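Local coordinates for 2-dehydropantoate 2-reductase, putative (Enterococcus faecalis, PDB 2EW2), which probably catalyses the NADPH-dependent reduction of 2-dehydropantoate (ketopantoate) to (R)-pantoate, the second step in making pantoate for pantothenate biosynthesis, at residues B[192-197]-B[246-251]; B[199-204]-B[210-215]; B[222-227]-B[296-301]; B[228-233]-B[238-243]. All coordinates share one frame; numbering follows the deposited sequence. Where two conformers were deposited one is given.

Contact 1. Residues B[192-197]-B[246-251]; sequences ACVNGT and YTHIVQ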
loop_
_atom_site.group_PDB
_atom_site.type_symbol
_atom_site.label_atom_id
_atom_site.label_comp_id
_atom_site.label_asym_id
_atom_site.label_seq_id
_atom_site.Cartn_x
_atom_site.Cartn_y
_atom_site.Cartn_z
ATOM N N ALA B 192 -11.045 0.377 15.959
ATOM C CA ALA B 192 -10.665 -0.250 14.691
ATOM C C ALA B 192 -9.837 0.731 13.861
ATOM O O ALA B 192 -8.897 0.336 13.205
ATOM C CB ALA B 192 -11.901 -0.713 13.914
ATOM N N CYS B 193 -10.211 2.002 13.922
ATOM C CA CYS B 193 -9.474 3.078 13.282
ATOM C C CYS B 193 -8.024 3.139 13.775
ATOM O O CYS B 193 -7.101 3.117 12.979
ATOM C CB CYS B 193 -10.208 4.410 13.472
ATOM S SG CYS B 193 -9.665 5.602 12.320
ATOM N N VAL B 194 -7.832 3.152 15.093
ATOM C CA VAL B 194 -6.494 3.096 15.677
ATOM C C VAL B 194 -5.753 1.846 15.223
ATOM O O VAL B 194 -4.588 1.918 14.778
ATOM C CB VAL B 194 -6.563 3.144 17.225
ATOM C CG1 VAL B 194 -5.207 2.796 17.844
ATOM C CG2 VAL B 194 -7.054 4.518 17.683
ATOM N N ASN B 195 -6.433 0.701 15.306
ATOM C CA ASN B 195 -5.847 -0.565 14.903
ATOM C C ASN B 195 -5.717 -0.734 13.382
ATOM O O ASN B 195 -5.158 -1.726 12.919
ATOM C CB ASN B 195 -6.663 -1.730 15.471
ATOM C CG ASN B 195 -6.522 -1.863 16.988
ATOM O OD1 ASN B 195 -5.512 -1.464 17.566
ATOM N ND2 ASN B 195 -7.537 -2.446 17.633
ATOM N N GLY B 196 -6.267 0.206 12.620
ATOM C CA GLY B 196 -6.242 0.124 11.155
ATOM C C GLY B 196 -5.108 0.946 10.577
ATOM O O GLY B 196 -4.983 1.081 9.343
ATOM N N THR B 197 -4.278 1.494 11.473
ATOM C CA THR B 197 -3.121 2.311 11.072
ATOM C C THR B 197 -1.779 1.637 11.424
ATOM O O THR B 197 -1.189 0.968 10.582
ATOM C CB THR B 197 -3.216 3.728 11.632
ATOM O OG1 THR B 197 -3.312 3.674 13.062
ATOM C CG2 THR B 197 -4.444 4.442 11.071
ATOM N N TYR B 246 -6.465 11.083 15.415
ATOM C CA TYR B 246 -5.066 11.402 15.099
ATOM C C TYR B 246 -4.247 11.755 16.344
ATOM O O TYR B 246 -3.108 11.314 16.496
ATOM C CB TYR B 246 -4.965 12.550 14.088
ATOM C CG TYR B 246 -3.532 12.792 13.634
ATOM C CD1 TYR B 246 -2.856 11.836 12.856
ATOM C CD2 TYR B 246 -2.852 13.972 13.985
ATOM C CE1 TYR B 246 -1.544 12.032 12.442
ATOM C CE2 TYR B 246 -1.526 14.189 13.559
ATOM C CZ TYR B 246 -0.881 13.206 12.805
ATOM O OH TYR B 246 0.411 13.399 12.390
ATOM N N THR B 247 -4.844 12.550 17.228
ATOM C CA THR B 247 -4.202 12.970 18.467
ATOM C C THR B 247 -3.872 11.776 19.348
ATOM O O THR B 247 -2.779 11.693 19.913
ATOM C CB THR B 247 -5.076 13.985 19.217
ATOM O OG1 THR B 247 -5.032 15.231 18.512
ATOM C CG2 THR B 247 -4.556 14.222 20.657
ATOM N N HIS B 248 -4.804 10.836 19.441
ATOM C CA HIS B 248 -4.556 9.604 20.166
ATOM C C HIS B 248 -3.375 8.825 19.572
ATOM O O HIS B 248 -2.497 8.329 20.298
ATOM C CB HIS B 248 -5.811 8.730 20.144
ATOM C CG HIS B 248 -5.613 7.395 20.780
ATOM N ND1 HIS B 248 -5.874 7.165 22.114
ATOM C CD2 HIS B 248 -5.145 6.228 20.276
ATOM C CE1 HIS B 248 -5.587 5.906 22.402
ATOM N NE2 HIS B 248 -5.146 5.315 21.303
ATOM N N ILE B 249 -3.363 8.701 18.246
ATOM C CA ILE B 249 -2.292 7.976 17.571
ATOM C C ILE B 249 -0.935 8.663 17.803
ATOM O O ILE B 249 0.059 8.014 18.126
ATOM C CB ILE B 249 -2.632 7.727 16.052
ATOM C CG1 ILE B 249 -3.741 6.656 15.951
ATOM C CG2 ILE B 249 -1.387 7.258 15.289
ATOM C CD1 ILE B 249 -4.590 6.654 14.659
ATOM N N VAL B 250 -0.892 9.978 17.696
ATOM C CA VAL B 250 0.353 10.682 17.966
ATOM C C VAL B 250 0.875 10.394 19.397
ATOM O O VAL B 250 2.070 10.162 19.582
ATOM C CB VAL B 250 0.221 12.181 17.632
ATOM C CG1 VAL B 250 1.463 12.976 18.082
ATOM C CG2 VAL B 250 0.004 12.336 16.122
ATOM N N GLN B 251 -0.026 10.378 20.376
ATOM C CA GLN B 251 0.336 10.100 21.772
ATOM C C GLN B 251 0.963 8.707 21.988
ATOM O O GLN B 251 1.728 8.513 22.932
ATOM C CB GLN B 251 -0.871 10.322 22.698
ATOM C CG GLN B 251 -1.292 11.789 22.829
ATOM C CD GLN B 251 -2.633 11.986 23.534
ATOM O OE1 GLN B 251 -3.425 11.049 23.691
ATOM N NE2 GLN B 251 -2.898 13.222 23.947
#
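Val194 and Ile249 mark the closest backbone approach of the two segments, with 6.7 Å between Val194 CA and Ile249 CA. Val194 lies in the last turn of helix 184-195, and Ile249 lies within helix 242-252. No hydrogen bond crosses between them, so the contact rests on side-chain packing. Two residues on each side carry it. Val194 crosses His248 at about a right angle, and its CG2 methyl meets the imidazole obliquely, 3.6 Å from His248 CD2. The imidazole can reach that methyl because His248 CG stands anti to the backbone N (chi1 176°). The Ile249 CD1 methyl touches both Val194 and Thr197. It lies 4.2 Å from Val194 CA. The same methyl meets Thr197 tip to tip, 3.6 Å from Thr197 OG1. Thr197 OG1 also donates to Val194 O at 2.8 Å. This bond ties the turn after the helix back to the helix end and probably limits rotation of the threonine side chain. The contact belongs to the all-helical C-terminal domain of the ketopantoate reductase family. Helix 218-235 lies beside both partners. Cys193 packs on its Ile226 and Phe229, while Tyr246 packs on Glu219 and Val222 and makes a cation-pi contact with Lys223.

Contact 2. Residues B[199-204]-B[210-215]; sequences NGLCTI and AEFGAL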
loop_
_atom_site.group_PDB
_atom_site.type_symbol
_atom_site.label_atom_id
_atom_site.label_comp_id
_atom_site.label_asym_id
_atom_site.label_seq_id
_atom_site.Cartn_x
_atom_site.Cartn_y
_atom_site.Cartn_z
ATOM N N ASN B 199 -0.789 -0.992 13.144
ATOM C CA ASN B 199 -0.727 -2.440 12.958
ATOM C C ASN B 199 -0.200 -2.850 11.590
ATOM O O ASN B 199 0.846 -3.493 11.492
ATOM C CB ASN B 199 -2.109 -3.066 13.163
ATOM C CG ASN B 199 -2.363 -3.508 14.613
ATOM O OD1 ASN B 199 -1.440 -3.685 15.397
ATOM N ND2 ASN B 199 -3.635 -3.706 14.952
ATOM N N GLY B 200 -0.921 -2.496 10.529
ATOM C CA GLY B 200 -0.508 -2.941 9.210
ATOM C C GLY B 200 0.757 -2.209 8.785
ATOM O O GLY B 200 1.640 -2.803 8.190
ATOM N N LEU B 201 0.844 -0.928 9.116
ATOM C CA LEU B 201 1.969 -0.086 8.696
ATOM C C LEU B 201 3.315 -0.521 9.301
ATOM O O LEU B 201 4.304 -0.660 8.575
ATOM C CB LEU B 201 1.678 1.401 8.961
ATOM C CG LEU B 201 0.578 2.029 8.082
ATOM C CD1 LEU B 201 0.093 3.398 8.621
ATOM C CD2 LEU B 201 1.000 2.163 6.626
ATOM N N CYS B 202 3.346 -0.753 10.611
ATOM C CA CYS B 202 4.568 -1.213 11.288
ATOM C C CYS B 202 4.922 -2.620 10.850
ATOM O O CYS B 202 6.105 -2.952 10.711
ATOM C CB CYS B 202 4.421 -1.145 12.813
ATOM S SG CYS B 202 4.224 0.526 13.437
ATOM N N THR B 203 3.897 -3.444 10.621
ATOM C CA THR B 203 4.086 -4.803 10.088
ATOM C C THR B 203 4.740 -4.809 8.708
ATOM O O THR B 203 5.682 -5.570 8.462
ATOM C CB THR B 203 2.735 -5.585 10.053
ATOM O OG1 THR B 203 2.289 -5.815 11.388
ATOM C CG2 THR B 203 2.860 -6.933 9.356
ATOM N N ILE B 204 4.232 -3.968 7.806
ATOM C CA ILE B 204 4.734 -3.904 6.440
ATOM C C ILE B 204 6.109 -3.242 6.355
ATOM O O ILE B 204 7.014 -3.761 5.691
ATOM C CB ILE B 204 3.695 -3.205 5.494
ATOM C CG1 ILE B 204 2.521 -4.154 5.191
ATOM C CG2 ILE B 204 4.340 -2.774 4.203
ATOM C CD1 ILE B 204 2.931 -5.551 4.618
ATOM N N ALA B 210 7.142 4.445 17.629
ATOM C CA ALA B 210 7.870 5.713 17.574
ATOM C C ALA B 210 8.677 5.867 16.280
ATOM O O ALA B 210 8.761 6.968 15.739
ATOM C CB ALA B 210 8.799 5.854 18.798
ATOM N N GLU B 211 9.299 4.779 15.815
ATOM C CA GLU B 211 10.071 4.794 14.568
ATOM C C GLU B 211 9.135 5.155 13.431
ATOM O O GLU B 211 9.446 6.035 12.631
ATOM C CB GLU B 211 10.732 3.435 14.281
ATOM C CG GLU B 211 11.996 3.143 15.112
ATOM C CD GLU B 211 12.520 1.720 14.921
ATOM O OE1 GLU B 211 11.723 0.817 14.627
ATOM O OE2 GLU B 211 13.749 1.495 15.060
ATOM N N PHE B 212 7.971 4.500 13.386
ATOM C CA PHE B 212 6.954 4.882 12.405
ATOM C C PHE B 212 6.525 6.350 12.540
ATOM O O PHE B 212 6.514 7.103 11.556
ATOM C CB PHE B 212 5.714 3.975 12.420
ATOM C CG PHE B 212 4.683 4.429 11.430
ATOM C CD1 PHE B 212 4.812 4.109 10.081
ATOM C CD2 PHE B 212 3.658 5.279 11.820
ATOM C CE1 PHE B 212 3.895 4.601 9.142
ATOM C CE2 PHE B 212 2.752 5.768 10.880
ATOM C CZ PHE B 212 2.873 5.431 9.562
ATOM N N GLY B 213 6.167 6.752 13.749
ATOM C CA GLY B 213 5.676 8.100 13.983
ATOM C C GLY B 213 6.577 9.198 13.446
ATOM O O GLY B 213 6.088 10.199 12.910
ATOM N N ALA B 214 7.890 9.012 13.576
ATOM C CA ALA B 214 8.881 10.033 13.191
ATOM C C ALA B 214 9.017 10.214 11.681
ATOM O O ALA B 214 9.569 11.222 11.233
ATOM C CB ALA B 214 10.251 9.700 13.793
ATOM N N LEU B 215 8.532 9.249 10.902
ATOM C CA LEU B 215 8.695 9.288 9.455
ATOM C C LEU B 215 7.997 10.511 8.888
ATOM O O LEU B 215 6.965 10.913 9.397
ATOM C CB LEU B 215 8.142 8.012 8.798
ATOM C CG LEU B 215 8.832 6.702 9.156
ATOM C CD1 LEU B 215 8.108 5.518 8.532
ATOM C CD2 LEU B 215 10.317 6.747 8.739
#
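Phe212 contributes about half of the buried surface, facing Leu201 and Cys202. The phenylalanine leaves helix 209-214 toward helix 198-205, CG anti to the backbone N (chi1 178°), which carries the ring to Leu201. Leu201 approaches the far end of the ring obliquely. Its CD1 methyl lies 3.6 Å from Phe212 CZ, and its CB lies 3.9 Å from Phe212 CE1. Cys202 meets the base of the same side chain, with SG 3.9 Å from Phe212 CB. The sulfur also makes an oblique sulfur-aromatic contact, 5.3 Å from SG to the centroid of the Phe212 ring and 46° off the ring normal. These are two consecutive helices joined by a short turn, in the C-terminal helical domain of the ketopantoate reductase family. All three side chains are buried. Beyond the two segments, Phe212 also packs on Leu198 and Leu205, at the two ends of helix 198-205. From helix 218-235 it meets Leu221 and Val222. Cys202 touches Pro263 in a loop. Leu201 packs on Leu305 of the second subunit, which places the contact beside the dimer interface.

Contact 3. Residues B[222-227]-B[296-301]; sequences VKTLIS and TPFCAM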
loop_
_atom_site.group_PDB
_atom_site.type_symbol
_atom_site.label_atom_id
_atom_site.label_comp_id
_atom_site.label_asym_id
_atom_site.label_seq_id
_atom_site.Cartn_x
_atom_site.Cartn_y
_atom_site.Cartn_z
ATOM N N VAL B 222 -1.365 7.965 8.014
ATOM C CA VAL B 222 -2.341 7.808 9.084
ATOM C C VAL B 222 -3.652 8.567 8.788
ATOM O O VAL B 222 -4.717 7.988 8.904
ATOM C CB VAL B 222 -1.760 8.233 10.449
ATOM C CG1 VAL B 222 -2.868 8.256 11.501
ATOM C CG2 VAL B 222 -0.630 7.277 10.862
ATOM N N LYS B 223 -3.570 9.841 8.400
ATOM C CA LYS B 223 -4.780 10.649 8.116
ATOM C C LYS B 223 -5.620 10.155 6.949
ATOM O O LYS B 223 -6.852 10.202 7.004
ATOM C CB LYS B 223 -4.438 12.127 7.926
ATOM C CG LYS B 223 -4.151 12.794 9.261
ATOM C CD LYS B 223 -3.877 14.250 9.125
ATOM C CE LYS B 223 -3.603 14.812 10.520
ATOM N NZ LYS B 223 -3.377 16.257 10.444
ATOM N N THR B 224 -4.961 9.674 5.899
ATOM C CA THR B 224 -5.681 9.111 4.765
ATOM C C THR B 224 -6.464 7.888 5.239
ATOM O O THR B 224 -7.658 7.769 4.942
ATOM C CB THR B 224 -4.743 8.736 3.617
ATOM O OG1 THR B 224 -3.935 9.873 3.275
ATOM C CG2 THR B 224 -5.532 8.300 2.395
ATOM N N LEU B 225 -5.797 6.989 5.970
ATOM C CA LEU B 225 -6.468 5.792 6.512
ATOM C C LEU B 225 -7.637 6.161 7.436
ATOM O O LEU B 225 -8.715 5.554 7.331
ATOM C CB LEU B 225 -5.468 4.857 7.226
ATOM C CG LEU B 225 -4.636 3.958 6.315
ATOM C CD1 LEU B 225 -3.389 3.467 7.022
ATOM C CD2 LEU B 225 -5.479 2.809 5.800
ATOM N N ILE B 226 -7.427 7.151 8.317
ATOM C CA ILE B 226 -8.480 7.640 9.207
ATOM C C ILE B 226 -9.680 8.155 8.411
ATOM O O ILE B 226 -10.839 7.862 8.756
ATOM C CB ILE B 226 -7.995 8.724 10.209
ATOM C CG1 ILE B 226 -7.076 8.107 11.265
ATOM C CG2 ILE B 226 -9.201 9.403 10.926
ATOM C CD1 ILE B 226 -6.345 9.137 12.108
ATOM N N SER B 227 -9.402 8.915 7.354
ATOM C CA SER B 227 -10.448 9.432 6.474
ATOM C C SER B 227 -11.307 8.343 5.847
ATOM O O SER B 227 -12.512 8.529 5.688
ATOM C CB SER B 227 -9.833 10.309 5.372
ATOM O OG SER B 227 -9.404 11.534 5.961
ATOM N N THR B 296 -12.028 3.109 -0.625
ATOM C CA THR B 296 -11.151 2.865 0.527
ATOM C C THR B 296 -9.823 2.247 0.033
ATOM O O THR B 296 -9.445 1.154 0.447
ATOM C CB THR B 296 -11.812 1.915 1.552
ATOM O OG1 THR B 296 -12.042 0.654 0.923
ATOM C CG2 THR B 296 -13.150 2.473 2.052
ATOM N N PRO B 297 -9.114 2.947 -0.874
ATOM C CA PRO B 297 -7.949 2.320 -1.502
ATOM C C PRO B 297 -6.751 2.048 -0.571
ATOM O O PRO B 297 -6.069 1.042 -0.745
ATOM C CB PRO B 297 -7.569 3.341 -2.585
ATOM C CG PRO B 297 -8.033 4.662 -1.998
ATOM C CD PRO B 297 -9.338 4.313 -1.389
ATOM N N PHE B 298 -6.469 2.927 0.388
ATOM C CA PHE B 298 -5.365 2.638 1.329
ATOM C C PHE B 298 -5.682 1.393 2.162
ATOM O O PHE B 298 -4.816 0.538 2.359
ATOM C CB PHE B 298 -5.040 3.835 2.221
ATOM C CG PHE B 298 -4.164 4.880 1.560
ATOM C CD1 PHE B 298 -4.365 5.258 0.226
ATOM C CD2 PHE B 298 -3.134 5.496 2.284
ATOM C CE1 PHE B 298 -3.547 6.262 -0.372
ATOM C CE2 PHE B 298 -2.313 6.492 1.691
ATOM C CZ PHE B 298 -2.530 6.866 0.374
ATOM N N CYS B 299 -6.922 1.270 2.619
ATOM C CA CYS B 299 -7.345 0.032 3.323
ATOM C C CYS B 299 -7.178 -1.184 2.452
ATOM O O CYS B 299 -6.703 -2.208 2.916
ATOM C CB CYS B 299 -8.808 0.112 3.827
ATOM S SG CYS B 299 -8.975 1.143 5.278
ATOM N N ALA B 300 -7.570 -1.067 1.180
ATOM C CA ALA B 300 -7.489 -2.180 0.231
ATOM C C ALA B 300 -6.045 -2.590 -0.030
ATOM O O ALA B 300 -5.705 -3.764 0.030
ATOM C CB ALA B 300 -8.193 -1.818 -1.093
HETATM N N MSE B 301 -5.186 -1.615 -0.301
HETATM C CA MSE B 301 -3.791 -1.926 -0.563
HETATM C C MSE B 301 -3.095 -2.487 0.664
HETATM O O MSE B 301 -2.332 -3.431 0.567
HETATM C CB MSE B 301 -3.028 -0.700 -1.055
HETATM C CG MSE B 301 -1.596 -1.083 -1.431
HETATM SE SE MSE B 301 -0.544 0.357 -2.234
HETATM C CE MSE B 301 -1.452 1.774 -1.795
#
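Phe298 and Cys299, in the first turn of helix 297-313, pack against Thr224 and Leu225 of helix 218-235. Phe298 turns its ring to Thr224. The Thr224 CG2 methyl sits over the centre of one ring face, 3.6 Å from the centroid of the Phe298 ring and 6° off the ring normal, a nearly axial CH-pi contact. CG2 stands anti to the Thr224 backbone N and so faces the ring, while OG1 lies beside that N (chi1 -53°). The threonine hydroxyl is bonded instead to Ser220 O in its own helix. At the base of the ring, Leu225 CD2 lies 3.7 Å from Phe298 CB. The axes of the two short helical segments approach to 9.2 Å, at 105° between their N-to-C directions, so this is a steep helix-helix crossing within the C-terminal helical domain. Cys299 follows. The same Leu225 CD2 methyl lies 3.8 Å from Cys299 N and 3.9 Å from Cys299 SG, so one leucine methyl touches both residues. Cys299 also touches Asn282 of helix 282-292. On the dimer side, Phe298 packs on Met301 of the second subunit, and Met301, a selenomethionine, packs on its own counterpart there.

Contact 4. Residues B[228-233]-B[238-243]; sequences EFAAVA and IYLDQA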
loop_
_atom_site.group_PDB
_atom_site.type_symbol
_atom_site.label_atom_id
_atom_site.label_comp_id
_atom_site.label_asym_id
_atom_site.label_seq_id
_atom_site.Cartn_x
_atom_site.Cartn_y
_atom_site.Cartn_z
ATOM N N GLU B 228 -10.684 7.225 5.480
ATOM C CA GLU B 228 -11.398 6.073 4.915
ATOM C C GLU B 228 -12.304 5.404 5.942
ATOM O O GLU B 228 -13.479 5.119 5.639
ATOM C CB GLU B 228 -10.430 5.062 4.301
ATOM C CG GLU B 228 -9.711 5.585 3.056
ATOM C CD GLU B 228 -8.756 4.587 2.446
ATOM O OE1 GLU B 228 -8.706 3.420 2.899
ATOM O OE2 GLU B 228 -8.056 4.969 1.483
ATOM N N PHE B 229 -11.774 5.148 7.144
ATOM C CA PHE B 229 -12.610 4.680 8.263
ATOM C C PHE B 229 -13.809 5.597 8.493
ATOM O O PHE B 229 -14.947 5.123 8.558
ATOM C CB PHE B 229 -11.809 4.512 9.569
ATOM C CG PHE B 229 -11.040 3.226 9.639
ATOM C CD1 PHE B 229 -9.868 3.056 8.907
ATOM C CD2 PHE B 229 -11.483 2.187 10.439
ATOM C CE1 PHE B 229 -9.161 1.848 8.976
ATOM C CE2 PHE B 229 -10.794 0.985 10.509
ATOM C CZ PHE B 229 -9.627 0.816 9.765
ATOM N N ALA B 230 -13.552 6.893 8.616
ATOM C CA ALA B 230 -14.606 7.895 8.843
ATOM C C ALA B 230 -15.637 7.996 7.722
ATOM O O ALA B 230 -16.840 8.121 7.994
ATOM C CB ALA B 230 -14.002 9.262 9.118
ATOM N N ALA B 231 -15.179 7.944 6.470
ATOM C CA ALA B 231 -16.080 8.004 5.318
ATOM C C ALA B 231 -17.117 6.875 5.312
ATOM O O ALA B 231 -18.296 7.125 5.034
ATOM C CB ALA B 231 -15.296 8.024 3.998
ATOM N N VAL B 232 -16.672 5.658 5.635
ATOM C CA VAL B 232 -17.529 4.484 5.700
ATOM C C VAL B 232 -18.411 4.479 6.980
ATOM O O VAL B 232 -19.627 4.191 6.913
ATOM C CB VAL B 232 -16.682 3.186 5.611
ATOM C CG1 VAL B 232 -17.520 1.971 5.831
ATOM C CG2 VAL B 232 -15.924 3.113 4.275
ATOM N N ALA B 233 -17.820 4.810 8.136
ATOM C CA ALA B 233 -18.592 4.897 9.379
ATOM C C ALA B 233 -19.767 5.865 9.220
ATOM O O ALA B 233 -20.877 5.596 9.681
ATOM C CB ALA B 233 -17.717 5.324 10.551
ATOM N N ILE B 238 -22.204 6.879 12.087
ATOM C CA ILE B 238 -21.211 6.995 13.141
ATOM C C ILE B 238 -20.237 8.082 12.645
ATOM O O ILE B 238 -19.739 8.008 11.524
ATOM C CB ILE B 238 -20.493 5.648 13.410
ATOM C CG1 ILE B 238 -21.462 4.601 14.005
ATOM C CG2 ILE B 238 -19.293 5.840 14.350
ATOM C CD1 ILE B 238 -22.074 4.986 15.419
ATOM N N TYR B 239 -20.013 9.098 13.476
ATOM C CA TYR B 239 -19.313 10.311 13.044
ATOM C C TYR B 239 -18.005 10.437 13.808
ATOM O O TYR B 239 -17.966 10.997 14.904
ATOM C CB TYR B 239 -20.226 11.546 13.209
ATOM C CG TYR B 239 -21.575 11.296 12.577
ATOM C CD1 TYR B 239 -22.689 10.996 13.357
ATOM C CD2 TYR B 239 -21.717 11.282 11.197
ATOM C CE1 TYR B 239 -23.935 10.714 12.765
ATOM C CE2 TYR B 239 -22.944 11.001 10.603
ATOM C CZ TYR B 239 -24.039 10.718 11.397
ATOM O OH TYR B 239 -25.240 10.442 10.801
ATOM N N LEU B 240 -16.942 9.880 13.237
ATOM C CA LEU B 240 -15.661 9.806 13.928
ATOM C C LEU B 240 -15.020 11.181 14.035
ATOM O O LEU B 240 -15.006 11.957 13.077
ATOM C CB LEU B 240 -14.695 8.838 13.226
ATOM C CG LEU B 240 -14.911 7.320 13.280
ATOM C CD1 LEU B 240 -13.763 6.606 12.553
ATOM C CD2 LEU B 240 -15.051 6.813 14.725
ATOM N N ASP B 241 -14.489 11.472 15.214
ATOM C CA ASP B 241 -13.705 12.681 15.405
ATOM C C ASP B 241 -12.272 12.405 14.912
ATOM O O ASP B 241 -11.451 11.797 15.611
ATOM C CB ASP B 241 -13.745 13.115 16.867
ATOM C CG ASP B 241 -13.098 14.469 17.097
ATOM O OD1 ASP B 241 -12.354 14.967 16.227
ATOM O OD2 ASP B 241 -13.319 15.031 18.184
ATOM N N GLN B 242 -12.003 12.831 13.683
ATOM C CA GLN B 242 -10.777 12.440 12.962
ATOM C C GLN B 242 -9.540 13.076 13.589
ATOM O O GLN B 242 -8.454 12.489 13.591
ATOM C CB GLN B 242 -10.877 12.835 11.487
ATOM C CG GLN B 242 -11.936 12.057 10.670
ATOM C CD GLN B 242 -11.786 12.277 9.169
ATOM O OE1 GLN B 242 -10.712 12.082 8.612
ATOM N NE2 GLN B 242 -12.867 12.673 8.509
ATOM N N ALA B 243 -9.726 14.281 14.126
ATOM C CA ALA B 243 -8.679 14.993 14.850
ATOM C C ALA B 243 -8.362 14.328 16.191
ATOM O O ALA B 243 -7.192 14.141 16.539
ATOM C CB ALA B 243 -9.072 16.493 15.020
HETATM O O HOH W 1 -17.514 9.089 10.452
#
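Ala230 and Ala233, one turn apart on helix 218-235, receive the extended segment that leads into helix 242-252. The one direct hydrogen bond runs from Ile238 N to Ala233 O at 3.0 Å. The donor lies well above the carbonyl plane, 50° out of it. Beside this bond Ala233 CB packs 4.0 Å from Ile238 CB. Leu240 comes next and spans the two alanines. Its CB lies 4.2 Å from Ala230 CB, and its CD1 reaches the helix backbone 4.0 Å from Ala230 N and also meets Phe229 CB. Gln242 also packs on Ala230, with NE2 3.6 Å from Ala230 CB. The small alanine methyls let the strand-like segment come close to the helix.

A bridging water joins the backbones. It donates to Ala230 O and to Ile238 O, each at 2.7 Å, and accepts from Leu240 N at 3.0 Å. It thus satisfies three backbone groups between the segments. Further out, Gln242 OE1 is hydrogen-bonded to Ser227 OG, which holds the amide end against the helix. Asp241 OD1 caps the start of helix 242-252 by bonding Glu244 N, and Asp241 N bonds Tyr186 OH. The contact closes the turn between two successive helices of the C-terminal domain. Helix 184-195 flanks it through Trp189 on Ala233 and Arg185 on Ile238, and helix 282-292 packs on Phe229 and Val232.

How the contacts relate
All four contacts lie in the C-terminal helical domain, away from Glu311, a magnesium-binding residue. Helix 218-235 joins them: contacts 3 and 4 both use it, and contacts 1 and 2 pack against it. Contacts 3 and 4 have centres about 11 Å apart. Glu228 of contact 4 probably bonds the first turn of helix 297-313, with OE1 2.8 Å from Cys299 N and OE2 2.8 Å from Phe298 N. Contact 1 meets contact 4 where Gly196 CA lies 3.7 Å from Phe229 CZ. It meets contact 3 where Gly196 O lies 3.7 Å from Leu225 CD1. Contact 2 reaches the same leucine methyl, with Leu201 CD1 3.8 Å from Leu225 CD1. Contacts 2 and 4 do not touch; their centres are about 21 Å apart.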